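Local coordinates for probable fimbrial chaperone YadV (Escherichia coli K-12, PDB 5GHU), which probably acts as a periplasmic chaperone that helps fimbrial subunits fold for usher-dependent assembly, and could contribute to adhesion to surfaces, at residues A[86-91]-A[118-123]; A[136-141]-A[153-158]; A[161-166]-A[204-209]; A[176-181]-A[189-194]. One frame throughout, in Å; residues are numbered along the deposited sequence.

Contact 1: residues A[86-91]-A[118-123]; sequences SVFWFN and IKLFYR
Lys119 lays its aliphatic chain against the indole of Trp89, the two side chains running side by side from a non-hydrogen-bonded antiparallel pair. Lys119 CG sits over one face, toward the rim, 3.7 Å from the centroid of the six-membered ring of Trp89. In both residues CG is anti to the carbonyl carbon (chi1 -71° in Trp89, -66° in Lys119), and the two side chains leave their strands in the same sense. The lysine is extended beyond CG, which brings its CE to 3.8 Å from Trp89 CH2 and carries NZ on to a weak hydrogen bond with Ser162. Arg117 makes a cation-pi contact with the same indole, and an alanine at Trp89 would probably leave Lys119 CG and CE without their aromatic wall and Arg117 without its pi partner. Farther along this face Val87 CG2 meets Phe121 CE1 at 3.7 Å. On the other face Phe88 CD1 touches Leu120 CD2 (4.1 Å), while Tyr122 CB lies at the edge of the Phe88 ring. Phe90, whose ring tip leads away from the neighbouring strand, still packs CB on Ile118 CG1 at 4.0 Å, the same atom lying at its ring edge. Six backbone hydrogen bonds join the two strands, Leu120 N to Phe88 O being nearly straight (2.7 Å, 178°). The pair is typical of the F and G strands of the immunoglobulin-like N-terminal domain of PapD-type chaperones, where in relatives the G strand pairs with the pilus subunit.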
loop_
_atom_site.group_PDB
_atom_site.type_symbol
_atom_site.label_atom_id
_atom_site.label_comp_id
_atom_site.label_asym_id
_atom_site.label_seq_id
_atom_site.Cartn_x
_atom_site.Cartn_y
_atom_site.Cartn_z
ATOM N N SER A 86 1.511 -4.035 -10.387
ATOM C CA SER A 86 0.980 -2.660 -10.589
ATOM C C SER A 86 0.143 -2.306 -9.380
ATOM O O SER A 86 -0.572 -3.135 -8.865
ATOM C CB SER A 86 0.095 -2.571 -11.843
ATOM O OG SER A 86 0.863 -2.707 -13.007
ATOM N N VAL A 87 0.171 -1.065 -8.935
ATOM C CA VAL A 87 -0.584 -0.682 -7.764
ATOM C C VAL A 87 -1.690 0.315 -8.136
ATOM O O VAL A 87 -1.544 1.206 -9.018
ATOM C CB VAL A 87 0.325 -0.059 -6.645
ATOM C CG1 VAL A 87 0.881 1.348 -7.065
ATOM C CG2 VAL A 87 -0.425 0.009 -5.305
ATOM N N PHE A 88 -2.812 0.120 -7.437
ATOM C CA PHE A 88 -3.995 0.983 -7.552
ATOM C C PHE A 88 -4.525 1.294 -6.186
ATOM O O PHE A 88 -4.077 0.720 -5.176
ATOM C CB PHE A 88 -5.081 0.315 -8.436
ATOM C CG PHE A 88 -4.573 -0.014 -9.786
ATOM C CD1 PHE A 88 -3.901 -1.208 -10.030
ATOM C CD2 PHE A 88 -4.721 0.885 -10.817
ATOM C CE1 PHE A 88 -3.390 -1.460 -11.284
ATOM C CE2 PHE A 88 -4.185 0.608 -12.080
ATOM C CZ PHE A 88 -3.525 -0.593 -12.276
ATOM N N TRP A 89 -5.449 2.253 -6.158
ATOM C CA TRP A 89 -6.128 2.596 -4.921
ATOM C C TRP A 89 -7.600 2.247 -4.928
ATOM O O TRP A 89 -8.335 2.647 -5.814
ATOM C CB TRP A 89 -5.943 4.087 -4.648
ATOM C CG TRP A 89 -4.511 4.283 -4.270
ATOM C CD1 TRP A 89 -3.439 4.432 -5.118
ATOM C CD2 TRP A 89 -3.978 4.254 -2.950
ATOM N NE1 TRP A 89 -2.283 4.525 -4.397
ATOM C CE2 TRP A 89 -2.586 4.427 -3.060
ATOM C CE3 TRP A 89 -4.539 4.103 -1.689
ATOM C CZ2 TRP A 89 -1.763 4.482 -1.949
ATOM C CZ3 TRP A 89 -3.724 4.159 -0.596
ATOM C CH2 TRP A 89 -2.355 4.350 -0.727
ATOM N N PHE A 90 -7.989 1.467 -3.935
ATOM C CA PHE A 90 -9.405 1.175 -3.705
ATOM C C PHE A 90 -9.979 2.216 -2.750
ATOM O O PHE A 90 -9.523 2.325 -1.610
ATOM C CB PHE A 90 -9.573 -0.250 -3.118
ATOM C CG PHE A 90 -11.012 -0.594 -2.806
ATOM C CD1 PHE A 90 -11.954 -0.607 -3.812
ATOM C CD2 PHE A 90 -11.439 -0.766 -1.503
ATOM C CE1 PHE A 90 -13.293 -0.865 -3.568
ATOM C CE2 PHE A 90 -12.770 -1.029 -1.240
ATOM C CZ PHE A 90 -13.710 -1.056 -2.282
ATOM N N ASN A 91 -10.972 2.967 -3.232
ATOM C CA ASN A 91 -11.575 4.062 -2.482
ATOM C C ASN A 91 -12.957 3.762 -2.012
ATOM O O ASN A 91 -13.753 3.209 -2.775
ATOM C CB ASN A 91 -11.696 5.318 -3.357
ATOM C CG ASN A 91 -10.351 5.851 -3.822
ATOM O OD1 ASN A 91 -9.875 6.832 -3.291
ATOM N ND2 ASN A 91 -9.752 5.214 -4.814
ATOM N N ILE A 118 -7.370 2.184 0.387
ATOM C CA ILE A 118 -6.321 1.178 0.631
ATOM C C ILE A 118 -5.724 0.754 -0.686
ATOM O O ILE A 118 -6.313 0.960 -1.739
ATOM C CB ILE A 118 -6.832 -0.109 1.344
ATOM C CG1 ILE A 118 -7.867 -0.846 0.494
ATOM C CG2 ILE A 118 -7.349 0.204 2.739
ATOM C CD1 ILE A 118 -8.333 -2.157 1.141
ATOM N N LYS A 119 -4.515 0.210 -0.644
ATOM C CA LYS A 119 -3.833 -0.211 -1.879
ATOM C C LYS A 119 -4.370 -1.529 -2.409
ATOM O O LYS A 119 -4.664 -2.467 -1.641
ATOM C CB LYS A 119 -2.340 -0.387 -1.623
ATOM C CG LYS A 119 -1.656 0.942 -1.296
ATOM C CD LYS A 119 -0.223 0.628 -0.741
ATOM C CE LYS A 119 0.485 1.833 -0.107
ATOM N NZ LYS A 119 1.726 1.387 0.638
ATOM N N LEU A 120 -4.441 -1.589 -3.732
ATOM C CA LEU A 120 -4.690 -2.866 -4.432
ATOM C C LEU A 120 -3.442 -3.177 -5.254
ATOM O O LEU A 120 -2.964 -2.347 -6.030
ATOM C CB LEU A 120 -5.923 -2.777 -5.336
ATOM C CG LEU A 120 -6.155 -4.077 -6.136
ATOM C CD1 LEU A 120 -7.689 -4.302 -6.320
ATOM C CD2 LEU A 120 -5.472 -4.021 -7.497
ATOM N N PHE A 121 -2.867 -4.359 -5.063
ATOM C CA PHE A 121 -1.702 -4.741 -5.856
ATOM C C PHE A 121 -2.132 -5.753 -6.870
ATOM O O PHE A 121 -2.588 -6.862 -6.487
ATOM C CB PHE A 121 -0.578 -5.339 -4.965
ATOM C CG PHE A 121 -0.051 -4.364 -3.944
ATOM C CD1 PHE A 121 0.904 -3.466 -4.298
ATOM C CD2 PHE A 121 -0.530 -4.352 -2.623
ATOM C CE1 PHE A 121 1.428 -2.550 -3.355
ATOM C CE2 PHE A 121 -0.042 -3.377 -1.676
ATOM C CZ PHE A 121 0.944 -2.506 -2.044
ATOM N N TYR A 122 -1.996 -5.385 -8.141
ATOM C CA TYR A 122 -2.254 -6.321 -9.239
ATOM C C TYR A 122 -0.980 -7.136 -9.475
ATOM O O TYR A 122 0.089 -6.565 -9.769
ATOM C CB TYR A 122 -2.678 -5.548 -10.499
ATOM C CG TYR A 122 -3.012 -6.507 -11.621
ATOM C CD1 TYR A 122 -4.262 -7.091 -11.698
ATOM C CD2 TYR A 122 -2.077 -6.772 -12.613
ATOM C CE1 TYR A 122 -4.577 -7.941 -12.772
ATOM C CE2 TYR A 122 -2.393 -7.584 -13.697
ATOM C CZ TYR A 122 -3.621 -8.176 -13.746
ATOM O OH TYR A 122 -3.932 -9.004 -14.835
ATOM N N ARG A 123 -1.077 -8.483 -9.312
ATOM C CA ARG A 123 0.098 -9.335 -9.312
ATOM C C ARG A 123 -0.023 -10.353 -10.453
ATOM O O ARG A 123 -0.762 -11.332 -10.349
ATOM C CB ARG A 123 0.239 -10.064 -7.973
ATOM C CG ARG A 123 1.514 -10.894 -7.913
ATOM C CD ARG A 123 1.642 -11.593 -6.551
ATOM N NE ARG A 123 1.905 -10.495 -5.599
ATOM C CZ ARG A 123 1.647 -10.611 -4.304
ATOM N NH1 ARG A 123 1.219 -11.777 -3.796
ATOM N NH2 ARG A 123 1.838 -9.567 -3.498
#

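Contact 2: residues A[136-141]-A[153-158]; sequences LALKWF and VTNPTP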
loop_
_atom_site.group_PDB
_atom_site.type_symbol
_atom_site.label_atom_id
_atom_site.label_comp_id
_atom_site.label_asym_id
_atom_site.label_seq_id
_atom_site.Cartn_x
_atom_site.Cartn_y
_atom_site.Cartn_z
ATOM N N LEU A 136 13.818 -7.973 2.016
ATOM C CA LEU A 136 15.199 -8.412 2.239
ATOM C C LEU A 136 16.092 -8.117 1.045
ATOM O O LEU A 136 17.300 -7.972 1.171
ATOM C CB LEU A 136 15.219 -9.941 2.555
ATOM C CG LEU A 136 16.575 -10.666 2.474
ATOM C CD1 LEU A 136 17.613 -10.095 3.502
ATOM C CD2 LEU A 136 16.424 -12.213 2.688
ATOM N N ALA A 137 15.490 -8.120 -0.168
ATOM C CA ALA A 137 16.257 -7.876 -1.379
ATOM C C ALA A 137 16.603 -6.430 -1.637
ATOM O O ALA A 137 17.491 -6.156 -2.448
ATOM C CB ALA A 137 15.493 -8.418 -2.588
ATOM N N LEU A 138 15.935 -5.525 -0.945
ATOM C CA LEU A 138 16.265 -4.075 -1.112
ATOM C C LEU A 138 17.706 -3.794 -0.760
ATOM O O LEU A 138 18.274 -4.365 0.217
ATOM C CB LEU A 138 15.360 -3.184 -0.249
ATOM C CG LEU A 138 13.846 -3.362 -0.506
ATOM C CD1 LEU A 138 13.033 -2.437 0.469
ATOM C CD2 LEU A 138 13.512 -3.002 -1.998
ATOM N N LYS A 139 18.313 -2.903 -1.558
ATOM C CA LYS A 139 19.661 -2.430 -1.238
ATOM C C LYS A 139 19.599 -0.990 -0.774
ATOM O O LYS A 139 18.942 -0.141 -1.383
ATOM C CB LYS A 139 20.579 -2.540 -2.470
ATOM C CG LYS A 139 20.624 -3.962 -3.031
ATOM C CD LYS A 139 21.151 -4.869 -1.957
ATOM C CE LYS A 139 21.441 -6.268 -2.476
ATOM N NZ LYS A 139 21.438 -7.277 -1.356
ATOM N N TRP A 140 20.330 -0.721 0.299
ATOM C CA TRP A 140 20.312 0.595 0.921
ATOM C C TRP A 140 21.638 1.301 0.854
ATOM O O TRP A 140 22.703 0.697 1.041
ATOM C CB TRP A 140 19.957 0.431 2.420
ATOM C CG TRP A 140 18.632 -0.254 2.670
ATOM C CD1 TRP A 140 18.348 -1.622 2.561
ATOM C CD2 TRP A 140 17.408 0.373 3.065
ATOM N NE1 TRP A 140 17.036 -1.827 2.870
ATOM C CE2 TRP A 140 16.431 -0.647 3.190
ATOM C CE3 TRP A 140 17.058 1.716 3.378
ATOM C CZ2 TRP A 140 15.124 -0.384 3.523
ATOM C CZ3 TRP A 140 15.726 1.986 3.741
ATOM C CH2 TRP A 140 14.781 0.944 3.837
ATOM N N PHE A 141 21.588 2.605 0.566
ATOM C CA PHE A 141 22.780 3.456 0.415
ATOM C C PHE A 141 22.586 4.816 1.024
ATOM O O PHE A 141 21.468 5.352 1.012
ATOM C CB PHE A 141 23.083 3.693 -1.100
ATOM C CG PHE A 141 23.214 2.425 -1.870
ATOM C CD1 PHE A 141 22.087 1.777 -2.376
ATOM C CD2 PHE A 141 24.453 1.844 -2.014
ATOM C CE1 PHE A 141 22.212 0.614 -3.056
ATOM C CE2 PHE A 141 24.593 0.700 -2.756
ATOM C CZ PHE A 141 23.469 0.074 -3.257
ATOM N N VAL A 153 17.353 3.854 -1.891
ATOM C CA VAL A 153 16.942 2.470 -1.718
ATOM C C VAL A 153 16.621 1.921 -3.115
ATOM O O VAL A 153 15.962 2.603 -3.903
ATOM C CB VAL A 153 15.710 2.354 -0.823
ATOM C CG1 VAL A 153 15.433 0.858 -0.422
ATOM C CG2 VAL A 153 15.917 3.179 0.469
ATOM N N THR A 154 17.130 0.727 -3.405
ATOM C CA THR A 154 16.951 0.125 -4.746
ATOM C C THR A 154 16.213 -1.181 -4.584
ATOM O O THR A 154 16.629 -2.020 -3.790
ATOM C CB THR A 154 18.295 -0.104 -5.373
ATOM O OG1 THR A 154 18.877 1.175 -5.692
ATOM C CG2 THR A 154 18.188 -0.873 -6.689
ATOM N N ASN A 155 15.150 -1.341 -5.368
ATOM C CA ASN A 155 14.321 -2.570 -5.362
ATOM C C ASN A 155 14.575 -3.352 -6.632
ATOM O O ASN A 155 14.130 -2.908 -7.688
ATOM C CB ASN A 155 12.865 -2.155 -5.286
ATOM C CG ASN A 155 11.909 -3.358 -5.239
ATOM O OD1 ASN A 155 12.306 -4.502 -5.295
ATOM N ND2 ASN A 155 10.639 -3.031 -5.067
ATOM N N PRO A 156 15.284 -4.449 -6.541
ATOM C CA PRO A 156 15.626 -5.258 -7.733
ATOM C C PRO A 156 14.554 -6.290 -8.092
ATOM O O PRO A 156 14.806 -7.109 -9.009
ATOM C CB PRO A 156 16.915 -5.973 -7.309
ATOM C CG PRO A 156 16.668 -6.238 -5.814
ATOM C CD PRO A 156 15.897 -5.001 -5.285
ATOM N N THR A 157 13.421 -6.222 -7.416
ATOM C CA THR A 157 12.400 -7.302 -7.548
ATOM C C THR A 157 11.194 -6.805 -8.374
ATOM O O THR A 157 10.954 -5.571 -8.522
ATOM C CB THR A 157 11.844 -7.799 -6.186
ATOM O OG1 THR A 157 10.872 -6.878 -5.687
ATOM C CG2 THR A 157 12.954 -7.963 -5.159
ATOM N N PRO A 158 10.331 -7.736 -8.774
ATOM C CA PRO A 158 9.056 -7.333 -9.427
ATOM C C PRO A 158 7.909 -6.992 -8.512
ATOM O O PRO A 158 6.797 -6.805 -8.984
ATOM C CB PRO A 158 8.684 -8.581 -10.263
ATOM C CG PRO A 158 9.318 -9.745 -9.438
ATOM C CD PRO A 158 10.645 -9.178 -8.914
#
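Val153 packs against the indole of Trp140 with both methyls. CG1, anti to its own backbone N (chi1 -169°), stands above the centre of the six-membered ring, 3.9 Å from the centroid and only 7° off the normal, while Val153 CG2 lies beyond the rim, 3.5 Å from Trp140 CE3. Next to them Leu138 CD2 presses on Asn155 CB (3.5 Å), and Ala137 CB meets Thr157 CG2 at 3.6 Å. A reciprocal pair of backbone hydrogen bonds between Lys139 and Thr154 sets the register of this hairpin, formed by strands 139-143 and 150-155 of the C-terminal domain. Behind this first layer, Asn155 OD1 is gripped twice. Thr157 OG1 donates to it in plane, on a lone pair (2.8 Å), and Thr157 N donates from above the plane (2.9 Å), closing an Asx turn. Asn155 ND2 bonds Tyr159 O, so both ends of the amide are held and its rotation is probably fixed; Thr157 OG1 also bonds Tyr159 N. Thr154 OG1 is held by Asp187 and Arg152. The ring of Phe206 meets Trp140 with the two planes about 20° apart. Across the two segments the side-chain contacts are thus apolar, while the Asn155-Thr157 bonds within the turn probably keep Thr157 CG2 placed against Ala137.

Contact 3: residues A[161-166]-A[204-209]; sequences VSFSSG and VHFYAI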
loop_
_atom_site.group_PDB
_atom_site.type_symbol
_atom_site.label_atom_id
_atom_site.label_comp_id
_atom_site.label_asym_id
_atom_site.label_seq_id
_atom_site.Cartn_x
_atom_site.Cartn_y
_atom_site.Cartn_z
ATOM N N VAL A 161 7.477 -2.907 -2.373
ATOM C CA VAL A 161 7.703 -3.029 -0.922
ATOM C C VAL A 161 7.098 -1.830 -0.227
ATOM O O VAL A 161 7.314 -0.678 -0.623
ATOM C CB VAL A 161 9.198 -3.146 -0.544
ATOM C CG1 VAL A 161 9.367 -3.165 1.008
ATOM C CG2 VAL A 161 9.800 -4.448 -1.127
ATOM N N SER A 162 6.296 -2.125 0.824
ATOM C CA SER A 162 5.586 -1.094 1.610
ATOM C C SER A 162 6.067 -1.207 3.051
ATOM O O SER A 162 6.355 -2.319 3.500
ATOM C CB SER A 162 4.075 -1.352 1.600
ATOM O OG SER A 162 3.527 -1.250 0.257
ATOM N N PHE A 163 6.116 -0.083 3.758
ATOM C CA PHE A 163 6.611 -0.116 5.150
ATOM C C PHE A 163 5.628 0.478 6.139
ATOM O O PHE A 163 4.911 1.451 5.835
ATOM C CB PHE A 163 7.905 0.728 5.289
ATOM C CG PHE A 163 9.028 0.326 4.346
ATOM C CD1 PHE A 163 9.110 0.898 3.091
ATOM C CD2 PHE A 163 9.943 -0.633 4.714
ATOM C CE1 PHE A 163 10.154 0.524 2.186
ATOM C CE2 PHE A 163 11.025 -0.988 3.883
ATOM C CZ PHE A 163 11.133 -0.391 2.598
ATOM N N SER A 164 5.679 -0.025 7.370
ATOM C CA SER A 164 4.958 0.679 8.432
ATOM C C SER A 164 5.891 1.641 9.147
ATOM O O SER A 164 5.444 2.689 9.582
ATOM C CB SER A 164 4.350 -0.336 9.387
ATOM O OG SER A 164 5.363 -1.149 9.981
ATOM N N SER A 165 7.180 1.314 9.249
ATOM C CA SER A 165 8.150 2.211 9.936
ATOM C C SER A 165 9.566 1.727 9.668
ATOM O O SER A 165 9.763 0.587 9.186
ATOM C CB SER A 165 7.939 2.243 11.459
ATOM O OG SER A 165 8.207 0.983 12.053
ATOM N N GLY A 166 10.544 2.586 9.966
ATOM C CA GLY A 166 11.922 2.195 9.813
ATOM C C GLY A 166 12.766 3.258 10.460
ATOM O O GLY A 166 12.302 4.370 10.725
ATOM N N VAL A 204 20.318 0.115 9.144
ATOM C CA VAL A 204 18.908 0.359 8.904
ATOM C C VAL A 204 18.093 -0.760 9.504
ATOM O O VAL A 204 18.506 -1.926 9.451
ATOM C CB VAL A 204 18.626 0.462 7.372
ATOM C CG1 VAL A 204 17.133 0.508 7.064
ATOM C CG2 VAL A 204 19.307 1.700 6.874
ATOM N N HIS A 205 16.980 -0.406 10.150
ATOM C CA HIS A 205 16.040 -1.423 10.605
ATOM C C HIS A 205 14.656 -1.004 10.079
ATOM O O HIS A 205 14.353 0.186 10.031
ATOM C CB HIS A 205 16.070 -1.525 12.147
ATOM C CG HIS A 205 15.191 -2.616 12.689
ATOM N ND1 HIS A 205 13.847 -2.441 12.917
ATOM C CD2 HIS A 205 15.459 -3.911 12.967
ATOM C CE1 HIS A 205 13.335 -3.567 13.385
ATOM N NE2 HIS A 205 14.288 -4.487 13.391
ATOM N N PHE A 206 13.790 -1.965 9.741
ATOM C CA PHE A 206 12.477 -1.577 9.236
ATOM C C PHE A 206 11.472 -2.681 9.476
ATOM O O PHE A 206 11.819 -3.843 9.781
ATOM C CB PHE A 206 12.560 -1.218 7.713
ATOM C CG PHE A 206 13.065 -2.347 6.843
ATOM C CD1 PHE A 206 12.175 -3.400 6.490
ATOM C CD2 PHE A 206 14.389 -2.388 6.406
ATOM C CE1 PHE A 206 12.638 -4.441 5.727
ATOM C CE2 PHE A 206 14.840 -3.442 5.592
ATOM C CZ PHE A 206 13.934 -4.454 5.266
ATOM N N TYR A 207 10.212 -2.281 9.363
ATOM C CA TYR A 207 9.105 -3.229 9.266
ATOM C C TYR A 207 8.368 -2.958 7.983
ATOM O O TYR A 207 7.735 -1.909 7.800
ATOM C CB TYR A 207 8.157 -3.073 10.448
ATOM C CG TYR A 207 8.830 -3.408 11.793
ATOM C CD1 TYR A 207 8.953 -4.727 12.207
ATOM C CD2 TYR A 207 9.334 -2.409 12.591
ATOM C CE1 TYR A 207 9.533 -5.056 13.439
ATOM C CE2 TYR A 207 9.914 -2.728 13.807
ATOM C CZ TYR A 207 10.021 -4.056 14.201
ATOM O OH TYR A 207 10.606 -4.399 15.450
ATOM N N ALA A 208 8.518 -3.890 7.054
ATOM C CA ALA A 208 7.706 -3.848 5.839
ATOM C C ALA A 208 6.382 -4.543 6.079
ATOM O O ALA A 208 6.108 -5.026 7.176
ATOM C CB ALA A 208 8.493 -4.510 4.688
ATOM N N ILE A 209 5.517 -4.547 5.052
ATOM C CA ILE A 209 4.146 -5.045 5.244
ATOM C C ILE A 209 3.885 -6.165 4.267
ATOM O O ILE A 209 4.149 -6.032 3.084
ATOM C CB ILE A 209 3.102 -3.928 5.000
ATOM C CG1 ILE A 209 3.452 -2.768 5.942
ATOM C CG2 ILE A 209 1.680 -4.493 5.316
ATOM C CD1 ILE A 209 2.659 -1.500 5.597
HETATM O O HOH W 1 5.857 -5.008 1.253
HETATM O O HOH W 2 4.755 -3.726 9.279
#
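Phe163 drives the edge of its ring into the face of Phe206, an offset edge-to-face pair with planes at 84° and centroids 5.5 Å apart. The leading atom is Phe163 CE2, 3.7 Å from Phe206 CD1. Phe206 reaches this place with CG between its backbone N and carbonyl carbon (chi1 59°). Val161 CG1 lies over one face of the Phe163 ring, toward the rim, and also touches Ala208 CB at 4.0 Å, the short alanine side chain fitting beside the valine. An alanine in place of Phe163 would probably open a gap between Val161, Phe206 and the neighbouring Leu138 and Trp140, leaving the Phe206 face without its edge partner. The backbone turns a corner at Ser164, where a classic beta bulge sets both Ser164 and Ser165 opposite Tyr207. Ser164 N donates to Tyr207 O (2.8 Å), and Tyr207 N returns an almost straight bond to Ser165 O (175°). In this way strand 163-170 stays paired with strand 203-209 in the four-stranded sheet of the C-terminal domain. Beyond the bulge Gly166 fits closely against Phe206, its CA 3.2 Å from His205 O; a CB there would sit tight against Phe206 CB. Ser165 OG lies at the edge of the Tyr207 ring, 3.6 Å from its CD2. At the other end Ile209, with CD1 anti to CA, lays that methyl against the backbone, 3.6 Å from Phe163 C, while its N bonds Ser162 O. One water joins Ser162 N to Ile209 O, and a second links Ser164 OG with Ala208 O.

Contact 4: residues A[176-181]-A[189-194]; sequences PIDVKM and VMKVNG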
loop_
_atom_site.group_PDB
_atom_site.type_symbol
_atom_site.label_atom_id
_atom_site.label_comp_id
_atom_site.label_asym_id
_atom_site.label_seq_id
_atom_site.Cartn_x
_atom_site.Cartn_y
_atom_site.Cartn_z
ATOM N N PRO A 176 14.437 8.152 12.911
ATOM C CA PRO A 176 13.359 7.601 12.094
ATOM C C PRO A 176 13.565 7.924 10.635
ATOM O O PRO A 176 13.985 9.038 10.323
ATOM C CB PRO A 176 12.124 8.301 12.586
ATOM C CG PRO A 176 12.460 8.643 14.029
ATOM C CD PRO A 176 13.927 8.961 14.031
ATOM N N ILE A 177 13.241 6.951 9.787
ATOM C CA ILE A 177 13.219 7.157 8.346
ATOM C C ILE A 177 11.794 7.504 7.899
ATOM O O ILE A 177 10.858 6.843 8.315
ATOM C CB ILE A 177 13.675 5.885 7.653
ATOM C CG1 ILE A 177 15.139 5.597 8.051
ATOM C CG2 ILE A 177 13.515 6.050 6.102
ATOM C CD1 ILE A 177 15.634 4.195 7.698
ATOM N N ASP A 178 11.638 8.507 7.035
ATOM C CA ASP A 178 10.353 8.776 6.383
ATOM C C ASP A 178 10.146 7.726 5.298
ATOM O O ASP A 178 10.387 7.982 4.100
ATOM C CB ASP A 178 10.314 10.185 5.759
ATOM C CG ASP A 178 10.276 11.292 6.792
ATOM O OD1 ASP A 178 10.015 11.041 7.991
ATOM O OD2 ASP A 178 10.483 12.454 6.371
ATOM N N VAL A 179 9.771 6.531 5.722
ATOM C CA VAL A 179 9.645 5.415 4.772
ATOM C C VAL A 179 8.604 5.702 3.702
ATOM O O VAL A 179 7.583 6.348 3.962
ATOM C CB VAL A 179 9.311 4.102 5.489
ATOM C CG1 VAL A 179 10.540 3.633 6.330
ATOM C CG2 VAL A 179 8.050 4.246 6.357
ATOM N N LYS A 180 8.875 5.184 2.501
ATOM C CA LYS A 180 7.981 5.343 1.344
ATOM C C LYS A 180 7.873 3.993 0.706
ATOM O O LYS A 180 8.821 3.225 0.719
ATOM C CB LYS A 180 8.568 6.297 0.286
ATOM C CG LYS A 180 8.723 7.761 0.710
ATOM C CD LYS A 180 9.407 8.429 -0.485
ATOM C CE LYS A 180 9.875 9.861 -0.254
ATOM N NZ LYS A 180 10.669 10.254 -1.457
ATOM N N MET A 181 6.724 3.763 0.057
ATOM C CA MET A 181 6.612 2.581 -0.789
ATOM C C MET A 181 7.610 2.645 -1.944
ATOM O O MET A 181 7.810 3.721 -2.541
ATOM C CB MET A 181 5.158 2.464 -1.299
ATOM C CG MET A 181 5.018 1.233 -2.162
ATOM S SD MET A 181 3.237 0.854 -2.518
ATOM C CE MET A 181 2.765 2.269 -3.462
ATOM N N VAL A 189 14.378 7.643 -2.790
ATOM C CA VAL A 189 15.126 8.296 -1.701
ATOM C C VAL A 189 14.187 8.493 -0.499
ATOM O O VAL A 189 13.034 8.917 -0.653
ATOM C CB VAL A 189 15.720 9.625 -2.121
ATOM C CG1 VAL A 189 16.303 10.354 -0.853
ATOM C CG2 VAL A 189 16.814 9.386 -3.166
ATOM N N MET A 190 14.693 8.205 0.713
ATOM C CA MET A 190 13.863 8.338 1.901
ATOM C C MET A 190 14.661 9.162 2.871
ATOM O O MET A 190 15.864 8.903 3.091
ATOM C CB MET A 190 13.511 6.950 2.486
ATOM C CG MET A 190 12.743 6.074 1.504
ATOM S SD MET A 190 12.478 4.458 2.286
ATOM C CE MET A 190 12.243 3.449 0.827
ATOM N N LYS A 191 14.003 10.189 3.414
ATOM C CA LYS A 191 14.619 11.128 4.345
ATOM C C LYS A 191 14.918 10.463 5.708
ATOM O O LYS A 191 14.175 9.594 6.167
ATOM C CB LYS A 191 13.699 12.338 4.553
ATOM C CG LYS A 191 13.674 13.281 3.351
ATOM C CD LYS A 191 12.958 14.609 3.667
ATOM C CE LYS A 191 13.469 15.210 4.985
ATOM N NZ LYS A 191 13.052 16.637 5.233
ATOM N N VAL A 192 16.028 10.866 6.328
ATOM C CA VAL A 192 16.358 10.423 7.704
ATOM C C VAL A 192 16.180 11.632 8.608
ATOM O O VAL A 192 16.835 12.663 8.424
ATOM C CB VAL A 192 17.795 9.861 7.833
ATOM C CG1 VAL A 192 18.089 9.414 9.294
ATOM C CG2 VAL A 192 17.994 8.664 6.885
ATOM N N ASN A 193 15.271 11.517 9.558
ATOM C CA ASN A 193 14.942 12.647 10.430
ATOM C C ASN A 193 15.941 12.873 11.539
ATOM O O ASN A 193 16.283 11.962 12.276
ATOM C CB ASN A 193 13.566 12.460 11.039
ATOM C CG ASN A 193 12.480 12.493 10.014
ATOM O OD1 ASN A 193 11.964 13.555 9.669
ATOM N ND2 ASN A 193 12.138 11.340 9.502
ATOM N N GLY A 194 16.399 14.110 11.656
ATOM C CA GLY A 194 17.153 14.509 12.835
ATOM C C GLY A 194 18.623 14.195 12.738
ATOM O O GLY A 194 19.330 14.224 13.732
HETATM O O HOH W 3 11.248 10.208 2.625
#
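Asn193 and Asp178 cross at about a right angle, with the amide and carboxylate planes 58° apart. Asn193 ND2 meets Asp178 OD1 from above the carboxylate plane at 2.6 Å, and the same nitrogen gives a second hydrogen bond to Pro176 O (3.1 Å), both acceptors lying near the plane of the amide. Pro176 O also takes Asn193 N, so the asparagine grips it through backbone and side chain together. Lys191 runs alongside Asp178, its CB 3.7 Å from Asp178 OD2; the charged ends stay 5.0 Å apart (Asp178 OD2 to Lys191 NZ), probably allowing at most a weak attraction. Asp178 is the centre of an inverse gamma turn, which bends the chain beyond strand 173-176 and is closed by a weak Val179 N to Ile177 O bond; Asp178 N itself bonds Lys191 O. A water bridges Asp178 O to Lys191 N. Beneath the turn Ile177 and Met190 pack obliquely, Ile177 CG2 against Met190 CB at 3.7 Å. Met190 is extended beyond CG and slides under the backbone of Val179 and Lys180, bringing its CE to 3.4 Å from Lys180 O, while Lys180 N makes a weak bond to SD. The Lys180 chain, likewise extended, sends NZ to Val189 O (2.8 Å).

In the fold
Contact 1 lies in the N-terminal domain and contacts 2, 3 and 4 in the C-terminal one, in the two-domain plan of PapD-like chaperones. Contacts 1, 2 and 3 follow in series along the chain, and contact 4 falls between the two segments of contact 3. The centres of contacts 3 and 4 are about 10 Å apart and those of 2 and 3 about 12 Å, whereas the centre of contact 1 lies about 18 to 23 Å from theirs. Strands 150-155 and 186-191 are neighbours in one sheet, linking contacts 2 and 4; contact 3 belongs to the other sheet of this domain and packs on contacts 2 and 4. Between the domains, Met181 and Ser162 meet Lys119 and Phe121, tying contact 1 to contacts 3 and 4.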